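Local atomic coordinates of haloacid dehalogenase/epoxide hydrolase family (PDB entry 2PR7), a protein that probably acts as a hydrolase of the haloacid dehalogenase superfamily, although its substrate is uncharacterized, and holds a calcium ion in the crystal. Residues Ile6-Gly11 / Val97-Leu102; Arg21-Leu26 / Val115-Phe120; Leu40-Gly45 / Val72-Glu77; Asp93-Asp98 / Gly111-Tyr116. One frame throughout, in Å; residues are numbered along the deposited sequence. Where two conformers were deposited one is given.

Interaction 1. Residues Ile6-Gly11 / Val97-Leu102; sequences IVDYAG and VDDSIL. With CA (calcium ion), chain C.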
# COMPACT_ATOMS: atom_id res chain seq x y z
N ILE A 6 2.20 -1.71 -1.97
CA ILE A 6 1.14 -0.77 -2.37
C ILE A 6 0.03 -0.96 -1.31
O ILE A 6 -0.42 -2.08 -1.10
CB ILE A 6 0.61 -1.01 -3.77
CG1 ILE A 6 1.74 -1.00 -4.83
CG2 ILE A 6 -0.54 -0.00 -4.08
CD1 ILE A 6 1.29 -1.39 -6.24
N VAL A 7 -0.32 0.09 -0.56
CA VAL A 7 -1.31 -0.03 0.51
C VAL A 7 -2.40 1.01 0.39
O VAL A 7 -2.17 2.08 -0.13
CB VAL A 7 -0.68 0.10 1.90
CG1 VAL A 7 0.63 -0.76 2.01
CG2 VAL A 7 -0.38 1.53 2.24
N ASP A 8 -3.60 0.63 0.83
CA ASP A 8 -4.70 1.57 0.87
C ASP A 8 -4.51 2.44 2.07
O ASP A 8 -3.72 2.13 2.96
CB ASP A 8 -6.08 0.90 0.88
CG ASP A 8 -7.19 1.86 0.46
OD1 ASP A 8 -6.94 3.08 0.16
OD2 ASP A 8 -8.30 1.43 0.38
N TYR A 9 -5.20 3.58 2.09
CA TYR A 9 -5.20 4.41 3.26
C TYR A 9 -6.45 4.10 4.13
O TYR A 9 -6.33 3.52 5.22
CB TYR A 9 -5.17 5.91 2.86
CG TYR A 9 -5.14 6.79 4.03
CD1 TYR A 9 -3.96 6.99 4.71
CD2 TYR A 9 -6.31 7.39 4.50
CE1 TYR A 9 -3.93 7.78 5.82
CE2 TYR A 9 -6.29 8.19 5.62
CZ TYR A 9 -5.10 8.39 6.27
OH TYR A 9 -5.06 9.21 7.37
N ALA A 10 -7.67 4.43 3.65
CA ALA A 10 -8.85 4.30 4.46
C ALA A 10 -9.12 2.83 4.74
O ALA A 10 -9.14 2.03 3.83
CB ALA A 10 -10.07 4.94 3.73
N GLY A 11 -9.31 2.48 6.00
CA GLY A 11 -9.50 1.09 6.32
C GLY A 11 -8.25 0.25 6.51
O GLY A 11 -8.33 -0.94 6.89
N VAL A 97 -1.91 -4.35 -0.44
CA VAL A 97 -2.62 -4.61 0.76
C VAL A 97 -3.87 -3.72 0.77
O VAL A 97 -3.77 -2.50 0.74
CB VAL A 97 -1.73 -4.34 2.00
CG1 VAL A 97 -2.54 -4.50 3.36
CG2 VAL A 97 -0.41 -5.15 1.98
N ASP A 98 -5.05 -4.31 0.89
CA ASP A 98 -6.28 -3.54 0.75
C ASP A 98 -7.39 -4.26 1.51
O ASP A 98 -7.44 -5.51 1.55
CB ASP A 98 -6.63 -3.43 -0.74
CG ASP A 98 -7.60 -2.29 -1.09
OD1 ASP A 98 -8.76 -2.29 -0.63
OD2 ASP A 98 -7.23 -1.44 -1.91
N ASP A 99 -8.29 -3.48 2.10
CA ASP A 99 -9.41 -4.04 2.86
C ASP A 99 -10.62 -4.40 1.97
O ASP A 99 -11.62 -4.89 2.48
CB ASP A 99 -9.84 -3.11 4.00
CG ASP A 99 -10.42 -1.81 3.50
OD1 ASP A 99 -9.84 -1.28 2.57
OD2 ASP A 99 -11.44 -1.35 4.01
N SER A 100 -10.52 -4.17 0.67
CA SER A 100 -11.56 -4.53 -0.29
C SER A 100 -11.16 -5.78 -1.05
O SER A 100 -10.17 -5.77 -1.81
CB SER A 100 -11.82 -3.43 -1.29
OG SER A 100 -12.54 -3.94 -2.39
N ILE A 101 -11.96 -6.84 -0.90
CA ILE A 101 -11.66 -8.08 -1.59
C ILE A 101 -11.66 -7.90 -3.10
O ILE A 101 -10.81 -8.48 -3.78
CB ILE A 101 -12.56 -9.26 -1.14
CG1 ILE A 101 -11.97 -10.58 -1.66
CG2 ILE A 101 -13.99 -9.02 -1.59
CD1 ILE A 101 -10.52 -10.86 -1.19
N LEU A 102 -12.56 -7.08 -3.63
CA LEU A 102 -12.59 -6.76 -5.02
C LEU A 102 -11.30 -6.09 -5.51
O LEU A 102 -10.83 -6.39 -6.65
CB LEU A 102 -13.82 -5.88 -5.30
CG LEU A 102 -15.15 -6.68 -5.19
CD1 LEU A 102 -16.33 -5.80 -5.54
CD2 LEU A 102 -15.11 -7.92 -6.09
CA CA C . -9.94 0.96 1.79
O HOH W 1 -10.56 -0.53 -0.04
O HOH W 2 -12.38 1.44 2.88
O HOH W 3 -11.68 2.47 0.97

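Interaction 2. Residues Arg21-Leu26 / Val115-Phe120; sequences RRWRNL and VYYQQF. With EDO (1,2-ethanediol), chain D.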
# COMPACT_ATOMS: atom_id res chain seq x y z
N ARG A 21 0.71 2.95 14.88
CA ARG A 21 2.11 2.76 15.35
C ARG A 21 2.70 1.51 14.72
O ARG A 21 3.88 1.49 14.31
CB ARG A 21 2.20 2.71 16.89
CG ARG A 21 2.01 4.05 17.62
CD ARG A 21 2.31 3.96 19.12
NE ARG A 21 1.44 3.00 19.84
CZ ARG A 21 0.31 3.32 20.45
NH1 ARG A 21 -0.18 4.55 20.40
NH2 ARG A 21 -0.39 2.39 21.10
N ARG A 22 1.95 0.41 14.73
CA ARG A 22 2.39 -0.85 14.12
C ARG A 22 2.69 -0.70 12.61
O ARG A 22 3.71 -1.13 12.12
CB ARG A 22 1.44 -2.02 14.44
CG ARG A 22 1.39 -2.39 15.88
CD ARG A 22 0.41 -3.52 16.08
NE ARG A 22 0.92 -4.81 15.62
CZ ARG A 22 0.23 -5.94 15.73
NH1 ARG A 22 -0.98 -5.89 16.26
NH2 ARG A 22 0.73 -7.10 15.30
N TRP A 23 1.86 0.03 11.92
CA TRP A 23 2.07 0.27 10.50
C TRP A 23 3.29 1.13 10.27
O TRP A 23 4.05 0.87 9.36
CB TRP A 23 0.86 0.99 9.95
CG TRP A 23 -0.07 0.04 9.26
CD1 TRP A 23 -1.32 -0.30 9.65
CD2 TRP A 23 0.22 -0.73 8.07
NE1 TRP A 23 -1.85 -1.22 8.74
CE2 TRP A 23 -0.93 -1.49 7.76
CE3 TRP A 23 1.33 -0.80 7.22
CZ2 TRP A 23 -1.02 -2.33 6.64
CZ3 TRP A 23 1.25 -1.62 6.10
CH2 TRP A 23 0.09 -2.42 5.82
N ARG A 24 3.52 2.13 11.12
CA ARG A 24 4.67 3.00 10.95
C ARG A 24 5.97 2.23 11.12
O ARG A 24 6.91 2.39 10.37
CB ARG A 24 4.61 4.19 11.88
CG ARG A 24 3.63 5.23 11.36
CD ARG A 24 3.57 6.42 12.24
NE ARG A 24 2.58 7.38 11.72
CZ ARG A 24 2.88 8.58 11.22
NH1 ARG A 24 4.13 9.03 11.19
NH2 ARG A 24 1.89 9.34 10.77
N ASN A 25 5.99 1.30 12.06
CA ASN A 25 7.15 0.49 12.28
C ASN A 25 7.34 -0.49 11.11
O ASN A 25 8.48 -0.71 10.68
CB ASN A 25 7.00 -0.24 13.65
CG ASN A 25 8.18 -1.07 13.97
OD1 ASN A 25 9.29 -0.55 14.09
ND2 ASN A 25 7.97 -2.38 14.11
N LEU A 26 6.28 -1.06 10.64
CA LEU A 26 6.36 -1.98 9.52
C LEU A 26 6.87 -1.25 8.25
O LEU A 26 7.80 -1.72 7.60
CB LEU A 26 5.00 -2.60 9.27
CG LEU A 26 4.85 -3.62 8.16
CD1 LEU A 26 5.79 -4.80 8.42
CD2 LEU A 26 3.38 -4.03 8.10
N VAL A 115 -2.86 -9.11 -0.71
CA VAL A 115 -3.07 -9.39 0.71
C VAL A 115 -4.33 -8.69 1.14
O VAL A 115 -4.43 -7.44 1.07
CB VAL A 115 -1.91 -8.88 1.55
CG1 VAL A 115 -2.22 -9.04 3.09
CG2 VAL A 115 -0.61 -9.62 1.16
N TYR A 116 -5.32 -9.48 1.58
CA TYR A 116 -6.58 -8.94 2.09
C TYR A 116 -6.43 -8.50 3.54
O TYR A 116 -6.06 -9.27 4.40
CB TYR A 116 -7.66 -9.99 1.98
CG TYR A 116 -9.01 -9.61 2.49
CD1 TYR A 116 -9.63 -8.45 2.08
CD2 TYR A 116 -9.68 -10.41 3.40
CE1 TYR A 116 -10.87 -8.11 2.52
CE2 TYR A 116 -10.96 -10.08 3.84
CZ TYR A 116 -11.56 -8.93 3.38
OH TYR A 116 -12.85 -8.55 3.80
N TYR A 117 -6.72 -7.23 3.81
CA TYR A 117 -6.57 -6.63 5.13
C TYR A 117 -7.90 -6.60 5.83
O TYR A 117 -8.80 -5.81 5.48
CB TYR A 117 -6.07 -5.21 5.01
CG TYR A 117 -5.67 -4.57 6.32
CD1 TYR A 117 -4.38 -4.73 6.81
CD2 TYR A 117 -6.51 -3.80 7.03
CE1 TYR A 117 -3.99 -4.15 7.95
CE2 TYR A 117 -6.12 -3.22 8.19
CZ TYR A 117 -4.84 -3.41 8.63
OH TYR A 117 -4.39 -2.82 9.80
N GLN A 118 -8.08 -7.53 6.73
CA GLN A 118 -9.24 -7.49 7.61
C GLN A 118 -8.81 -7.19 9.05
O GLN A 118 -9.52 -6.51 9.78
CB GLN A 118 -10.03 -8.79 7.47
CG GLN A 118 -11.30 -8.88 8.28
CD GLN A 118 -12.16 -10.10 7.85
OE1 GLN A 118 -11.72 -11.22 8.03
NE2 GLN A 118 -13.41 -9.86 7.37
N GLN A 119 -7.68 -7.72 9.48
CA GLN A 119 -7.15 -7.39 10.81
C GLN A 119 -5.66 -7.36 10.70
O GLN A 119 -5.09 -8.18 9.97
CB GLN A 119 -7.60 -8.36 11.90
CG GLN A 119 -7.25 -9.81 11.72
CD GLN A 119 -6.89 -10.51 13.06
OE1 GLN A 119 -6.09 -11.46 13.09
NE2 GLN A 119 -7.48 -10.04 14.15
N PHE A 120 -5.04 -6.41 11.40
CA PHE A 120 -3.61 -6.22 11.27
C PHE A 120 -2.86 -7.52 11.57
O PHE A 120 -1.94 -7.89 10.83
CB PHE A 120 -3.08 -5.08 12.18
CG PHE A 120 -1.65 -4.73 11.92
CD1 PHE A 120 -0.60 -5.42 12.56
CD2 PHE A 120 -1.30 -3.73 11.04
CE1 PHE A 120 0.76 -5.13 12.27
CE2 PHE A 120 0.01 -3.41 10.79
CZ PHE A 120 1.06 -4.11 11.40
C1 EDO D . -0.08 6.38 9.30
O1 EDO D . -0.14 6.82 10.66
C2 EDO D . 0.33 4.94 9.38
O2 EDO D . -0.84 4.18 9.71

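Interaction 3. Residues Leu40-Gly45 / Val72-Glu77; sequences LSNDPG and VEKPEE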
# COMPACT_ATOMS: atom_id res chain seq x y z
N LEU A 40 -2.08 3.80 -2.45
CA LEU A 40 -2.98 3.88 -3.61
C LEU A 40 -4.36 3.89 -3.03
O LEU A 40 -4.85 2.87 -2.50
CB LEU A 40 -2.83 2.73 -4.60
CG LEU A 40 -3.71 2.72 -5.85
CD1 LEU A 40 -3.39 3.93 -6.76
CD2 LEU A 40 -3.55 1.41 -6.59
N SER A 41 -5.01 5.05 -3.11
CA SER A 41 -6.28 5.23 -2.45
C SER A 41 -7.38 5.69 -3.42
O SER A 41 -7.14 6.61 -4.23
CB SER A 41 -6.08 6.29 -1.38
OG SER A 41 -7.29 6.69 -0.75
N ASN A 42 -8.58 5.12 -3.29
CA ASN A 42 -9.73 5.60 -4.02
C ASN A 42 -10.29 6.72 -3.14
O ASN A 42 -10.95 6.44 -2.15
CB ASN A 42 -10.79 4.52 -4.22
CG ASN A 42 -10.47 3.58 -5.40
OD1 ASN A 42 -9.45 3.72 -6.06
ND2 ASN A 42 -11.36 2.62 -5.66
N ASP A 43 -10.04 7.97 -3.52
CA ASP A 43 -10.30 9.13 -2.67
C ASP A 43 -10.37 10.30 -3.66
O ASP A 43 -9.67 10.28 -4.67
CB ASP A 43 -9.18 9.38 -1.67
CG ASP A 43 -9.49 10.54 -0.71
OD1 ASP A 43 -10.02 10.28 0.40
OD2 ASP A 43 -9.23 11.71 -1.02
N PRO A 44 -11.25 11.27 -3.41
CA PRO A 44 -11.34 12.41 -4.34
C PRO A 44 -10.07 13.23 -4.44
O PRO A 44 -9.88 14.00 -5.41
CB PRO A 44 -12.45 13.27 -3.71
CG PRO A 44 -13.13 12.42 -2.75
CD PRO A 44 -12.28 11.32 -2.35
N GLY A 45 -9.21 13.12 -3.43
CA GLY A 45 -7.93 13.79 -3.46
C GLY A 45 -8.05 15.28 -3.21
O GLY A 45 -9.00 15.75 -2.57
N VAL A 72 -8.20 7.34 -12.64
CA VAL A 72 -8.50 5.89 -12.66
C VAL A 72 -8.62 5.45 -11.22
O VAL A 72 -8.08 6.10 -10.33
CB VAL A 72 -7.41 5.07 -13.39
CG1 VAL A 72 -7.41 5.40 -14.86
CG2 VAL A 72 -6.02 5.30 -12.77
N GLU A 73 -9.33 4.35 -10.98
CA GLU A 73 -9.53 3.88 -9.63
C GLU A 73 -9.34 2.36 -9.53
O GLU A 73 -9.50 1.63 -10.49
CB GLU A 73 -10.90 4.26 -9.10
CG GLU A 73 -12.06 3.74 -9.88
CD GLU A 73 -13.39 4.39 -9.46
OE1 GLU A 73 -13.40 5.31 -8.61
OE2 GLU A 73 -14.43 3.98 -10.01
N LYS A 74 -9.00 1.90 -8.34
CA LYS A 74 -8.99 0.47 -8.08
C LYS A 74 -10.43 0.03 -8.26
O LYS A 74 -11.33 0.75 -7.85
CB LYS A 74 -8.54 0.20 -6.65
CG LYS A 74 -7.12 0.71 -6.34
CD LYS A 74 -6.74 0.49 -4.89
CE LYS A 74 -7.50 1.36 -3.89
NZ LYS A 74 -7.16 1.17 -2.50
N PRO A 75 -10.66 -1.19 -8.77
CA PRO A 75 -9.70 -2.24 -9.15
C PRO A 75 -9.12 -2.21 -10.57
O PRO A 75 -8.49 -3.19 -10.98
CB PRO A 75 -10.50 -3.52 -8.88
CG PRO A 75 -11.88 -3.12 -9.29
CD PRO A 75 -12.04 -1.70 -8.81
N GLU A 76 -9.25 -1.10 -11.28
CA GLU A 76 -8.77 -1.02 -12.67
C GLU A 76 -7.29 -1.28 -12.73
O GLU A 76 -6.52 -0.75 -11.90
CB GLU A 76 -9.02 0.36 -13.27
CG GLU A 76 -10.47 0.78 -13.30
CD GLU A 76 -10.66 2.10 -14.01
OE1 GLU A 76 -11.01 2.06 -15.21
OE2 GLU A 76 -10.43 3.16 -13.40
N GLU A 77 -6.87 -2.09 -13.71
CA GLU A 77 -5.46 -2.41 -13.88
C GLU A 77 -4.61 -1.13 -13.96
O GLU A 77 -3.51 -1.08 -13.42
CB GLU A 77 -5.25 -3.28 -15.11
CG GLU A 77 -3.80 -3.56 -15.40
CD GLU A 77 -3.61 -4.60 -16.49
OE1 GLU A 77 -4.51 -5.45 -16.68
OE2 GLU A 77 -2.53 -4.58 -17.14
O HOH W 4 -9.27 2.91 -1.52

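Interaction 4. Residues Asp93-Asp98 / Gly111-Tyr116; sequences DCVLVD and GLVGVY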
# COMPACT_ATOMS: atom_id res chain seq x y z
N ASP A 93 6.10 -7.39 -9.38
CA ASP A 93 7.00 -7.30 -8.24
C ASP A 93 6.37 -6.61 -7.04
O ASP A 93 7.02 -6.33 -6.03
CB ASP A 93 8.31 -6.59 -8.65
CG ASP A 93 9.14 -7.44 -9.58
OD1 ASP A 93 8.95 -8.68 -9.56
OD2 ASP A 93 9.94 -6.87 -10.34
N CYS A 94 5.08 -6.32 -7.13
CA CYS A 94 4.39 -5.57 -6.07
C CYS A 94 3.37 -6.42 -5.37
O CYS A 94 2.68 -7.26 -6.02
CB CYS A 94 3.71 -4.33 -6.62
SG CYS A 94 4.80 -3.12 -7.42
N VAL A 95 3.21 -6.09 -4.09
CA VAL A 95 2.17 -6.57 -3.20
C VAL A 95 1.14 -5.46 -2.99
O VAL A 95 1.51 -4.34 -2.62
CB VAL A 95 2.73 -6.94 -1.81
CG1 VAL A 95 1.59 -7.55 -0.97
CG2 VAL A 95 3.90 -7.97 -1.91
N LEU A 96 -0.15 -5.76 -3.08
CA LEU A 96 -1.19 -4.82 -2.72
C LEU A 96 -1.80 -5.26 -1.39
O LEU A 96 -2.23 -6.43 -1.28
CB LEU A 96 -2.32 -4.80 -3.76
CG LEU A 96 -3.54 -3.96 -3.31
CD1 LEU A 96 -3.17 -2.44 -3.46
CD2 LEU A 96 -4.85 -4.29 -4.04
N VAL A 97 -1.91 -4.35 -0.44
CA VAL A 97 -2.62 -4.61 0.76
C VAL A 97 -3.87 -3.72 0.77
O VAL A 97 -3.77 -2.50 0.74
CB VAL A 97 -1.73 -4.34 2.00
CG1 VAL A 97 -2.54 -4.50 3.36
CG2 VAL A 97 -0.41 -5.15 1.98
N ASP A 98 -5.05 -4.31 0.89
CA ASP A 98 -6.28 -3.54 0.75
C ASP A 98 -7.39 -4.26 1.51
O ASP A 98 -7.44 -5.51 1.55
CB ASP A 98 -6.63 -3.43 -0.74
CG ASP A 98 -7.60 -2.29 -1.09
OD1 ASP A 98 -8.76 -2.29 -0.63
OD2 ASP A 98 -7.23 -1.44 -1.91
N GLY A 111 -1.66 -9.42 -11.89
CA GLY A 111 -0.32 -9.99 -11.69
C GLY A 111 0.41 -9.58 -10.45
O GLY A 111 1.56 -10.01 -10.22
N LEU A 112 -0.22 -8.76 -9.62
CA LEU A 112 0.36 -8.46 -8.36
C LEU A 112 0.12 -9.62 -7.38
O LEU A 112 -0.72 -10.45 -7.62
CB LEU A 112 -0.26 -7.19 -7.75
CG LEU A 112 0.04 -5.83 -8.38
CD1 LEU A 112 -0.83 -5.66 -9.64
CD2 LEU A 112 -0.23 -4.67 -7.38
N VAL A 113 0.85 -9.59 -6.26
CA VAL A 113 0.54 -10.41 -5.08
C VAL A 113 -0.46 -9.66 -4.21
O VAL A 113 -0.26 -8.51 -3.88
CB VAL A 113 1.80 -10.83 -4.28
CG1 VAL A 113 1.38 -11.51 -3.00
CG2 VAL A 113 2.68 -11.76 -5.13
N GLY A 114 -1.54 -10.32 -3.80
CA GLY A 114 -2.60 -9.68 -3.05
C GLY A 114 -2.60 -10.08 -1.58
O GLY A 114 -2.44 -11.26 -1.26
N VAL A 115 -2.86 -9.11 -0.71
CA VAL A 115 -3.07 -9.39 0.71
C VAL A 115 -4.33 -8.69 1.14
O VAL A 115 -4.43 -7.44 1.07
CB VAL A 115 -1.91 -8.88 1.55
CG1 VAL A 115 -2.22 -9.04 3.09
CG2 VAL A 115 -0.61 -9.62 1.16
N TYR A 116 -5.32 -9.48 1.58
CA TYR A 116 -6.58 -8.94 2.09
C TYR A 116 -6.43 -8.50 3.54
O TYR A 116 -6.06 -9.27 4.40
CB TYR A 116 -7.66 -9.99 1.98
CG TYR A 116 -9.01 -9.61 2.49
CD1 TYR A 116 -9.63 -8.45 2.08
CD2 TYR A 116 -9.68 -10.41 3.40
CE1 TYR A 116 -10.87 -8.11 2.52
CE2 TYR A 116 -10.96 -10.08 3.84
CZ TYR A 116 -11.56 -8.93 3.38
OH TYR A 116 -12.85 -8.55 3.80

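Interaction 1. Residues Ile6-Gly11 / Val97-Leu102
Val7 and Val97 face each other as a parallel bridge pair, their CA atoms 4.8 Å apart, and this is the close-packed end of the contact. On either side of Val7 a backbone bond closes the pair: Val97 N donates to Ile6 O at 2.8 Å, and Asp8 N donates to Val97 O at 3.1 Å. Both valine side chains lie on one face of the sheet. Past the bridge the two strand ends spread, and carboxylates take over from hydrocarbon. Such a crevice at the C-terminal ends of central parallel strands is where the Rossmann-like fold of the haloacid dehalogenase superfamily carries its active site; Asp8, the first residue of a D-x-x-G stretch after strand 4-7, probably corresponds to the nucleophilic aspartate of relatives. Here a calcium ion bridges the segments. Asp8 OD2 binds it at 2.2 Å, Asp99 OD1 at 2.4 Å and the backbone Ala10 O also at 2.4 Å. Asp99 reaches the metal with its CG between backbone N and carbonyl carbon (chi1 66°), and its carboxylate plane lies 48° from that of Asp8. Asp98, by contrast, stays in the second shell: its OD1 takes Ser100 N on the anti lone pair, an Asx turn, while OD2 forms a salt bridge with Lys74. Three waters complete the calcium shell; one donates to Asp98 OD1 at 2.6 Å, and the other two lie on the looser side, toward the exposed Ala10.

Interaction 2. Residues Arg21-Leu26 / Val115-Phe120
Arg22 runs its side chain across the ring of Phe120. Its CB sits over one ring face, offset toward the rim, 4.0 Å from the centroid: a CH-pi contact. CD passes more loosely by CD1 and CE1 of the ring. Chi3, at 75°, bends the chain and turns NE back to lie 3.4 Å from Phe120 CE1. CZ then comes within 3.3 Å of Phe120 CD1, which lies over the centre of the guanidinium; the two planes are 55° apart, far from a parallel stack. At the tip NH2 still touches CD1 and CE1, but the polar partners lie beyond the two segments: NE pairs with the C-terminal carboxylate of Phe137 and NH1 with Asp121.

Phe120 also turns an edge into the face of the Trp23 five-membered ring, a T-shaped pair with planes at 86° and centroids 4.8 Å apart. Beside it, Trp23 NE1 donates to Tyr117 OH at 3.2 Å, the oxygen tilted modestly from the indole plane, while Trp23 CZ2 packs on Tyr117 CE1 at 3.7 Å. Leu26 CD2 reaches Phe120 CZ from the next turn of helix 17-32. This aromatic cluster joins that helix to the loop after strand 113-116 and to the first residue of helix 120-131. The buried indole N-H thus has an acceptor within a largely aromatic interface, and the ion pairs of Arg22 probably help to keep its guanidinium against the Phe120 ring.

Interaction 3. Residues Leu40-Gly45 / Val72-Glu77
Lys74 and Asn42 each start with CG anti to the carbonyl carbon (chi1 -61° and -81°), and a bend at chi3 of Lys74 then turns CE back toward strand 36-41. There Lys74 NZ donates to Leu40 O at 2.9 Å, from a position tilted out of the carbonyl plane. The aliphatic part of the lysine is packed as well: CG lies 3.6 Å from Leu40 CD2, and the two side chains slide past each other in opposite directions.

Asn42 reads the lysine backbone with both ends of its amide. Its OD1 accepts from Lys74 N at 3.0 Å, on a lone pair in the amide plane, and its ND2 donates to Lys74 O at 2.9 Å, nearly straight at 167°. Two bonds to one residue fix the rotation of the amide and identify which end is oxygen. The lysine, carried by a loop beside the sheet, probably corresponds to the basic motif III residue of the haloacid dehalogenase fold; a cis peptide bond leads from it into Pro75. Besides its Asp98 partner, NZ has a weak, long ion pair with Asp8, which places its tip beside the calcium site. A water accepts from NZ and from Asn42 N, each at 2.9 Å, so it links the side chain of one segment to the backbone of the other. Toward the surface Glu73 CB rests 3.4 Å from Asn42 OD1. The loop carrying Lys74 is braced from within by Glu76, whose OE2 takes Glu73 N at 2.9 Å on its anti lone pair.

Interaction 4. Residues Asp93-Asp98 / Gly111-Tyr116
Cys94 to Asp98 and Val113 to Tyr116 run parallel as neighbouring strands, their axes 4.7 Å apart at closest approach and 20° from perfect alignment. They are the two strands of a beta-alpha-beta unit, with helix 101-110 between them and Gly111 ending that helix in a Schellman motif. Four backbone bonds give the register, alternating in direction: Val113 N to Cys94 O, Leu96 N to Val113 O, Val115 N to Leu96 O and Asp98 N to Val115 O, the last being the longest at 3.2 Å. CA-H...O contacts from Val95 to Val113 O and from Val97 to Val115 O add a second, weaker approach to the same carbonyls.

One face of the pair carries only valines. Val95 CG1 meets Val115 CG2 at 3.7 Å, crossing obliquely, and Val97 lies alongside Val115 pointing the same way, with CG2 4.0 Å from CB. Helix 120-131 covers this face, Val95 resting on Phe131 and Val97 on Ile127. The other face carries Leu96, Asp98 and Tyr116, with Gly114 adding no side chain, and looks to helix 101-110, where Leu96 and Leu112 both touch Ala107. At the start of the pair Leu112 leans over strand 94-98: CG anti to its carbonyl carbon (chi1 -70°) and CD2 beyond it, the methyl reaching both Cys94 CB and Leu96 CB. Its CB lies 3.4 Å from Cys94 O.

In the fold
All four contacts belong to one parallel sheet of strand order 63-66, 36-41, 4-7, 94-98, 113-116 and the elements packed on it. Interactions 1 and 4 share Val97 and Asp98, one pairing strand 94-98 with 4-7 and the other with 113-116, their centres about 10 Å apart. Interaction 3 is nested in the chain loop closed by interaction 1 and meets it where Lys74 NZ lies 2.7 Å from Asp98 OD2. Interaction 2 starts from helix 17-32 and ends on the same chain stretch as interaction 4; its centre is about 20 Å from that of interaction 3. Interactions 1 and 3 thus meet at the calcium site, whereas interactions 2 and 3 lie on opposite sides of the chain's centre.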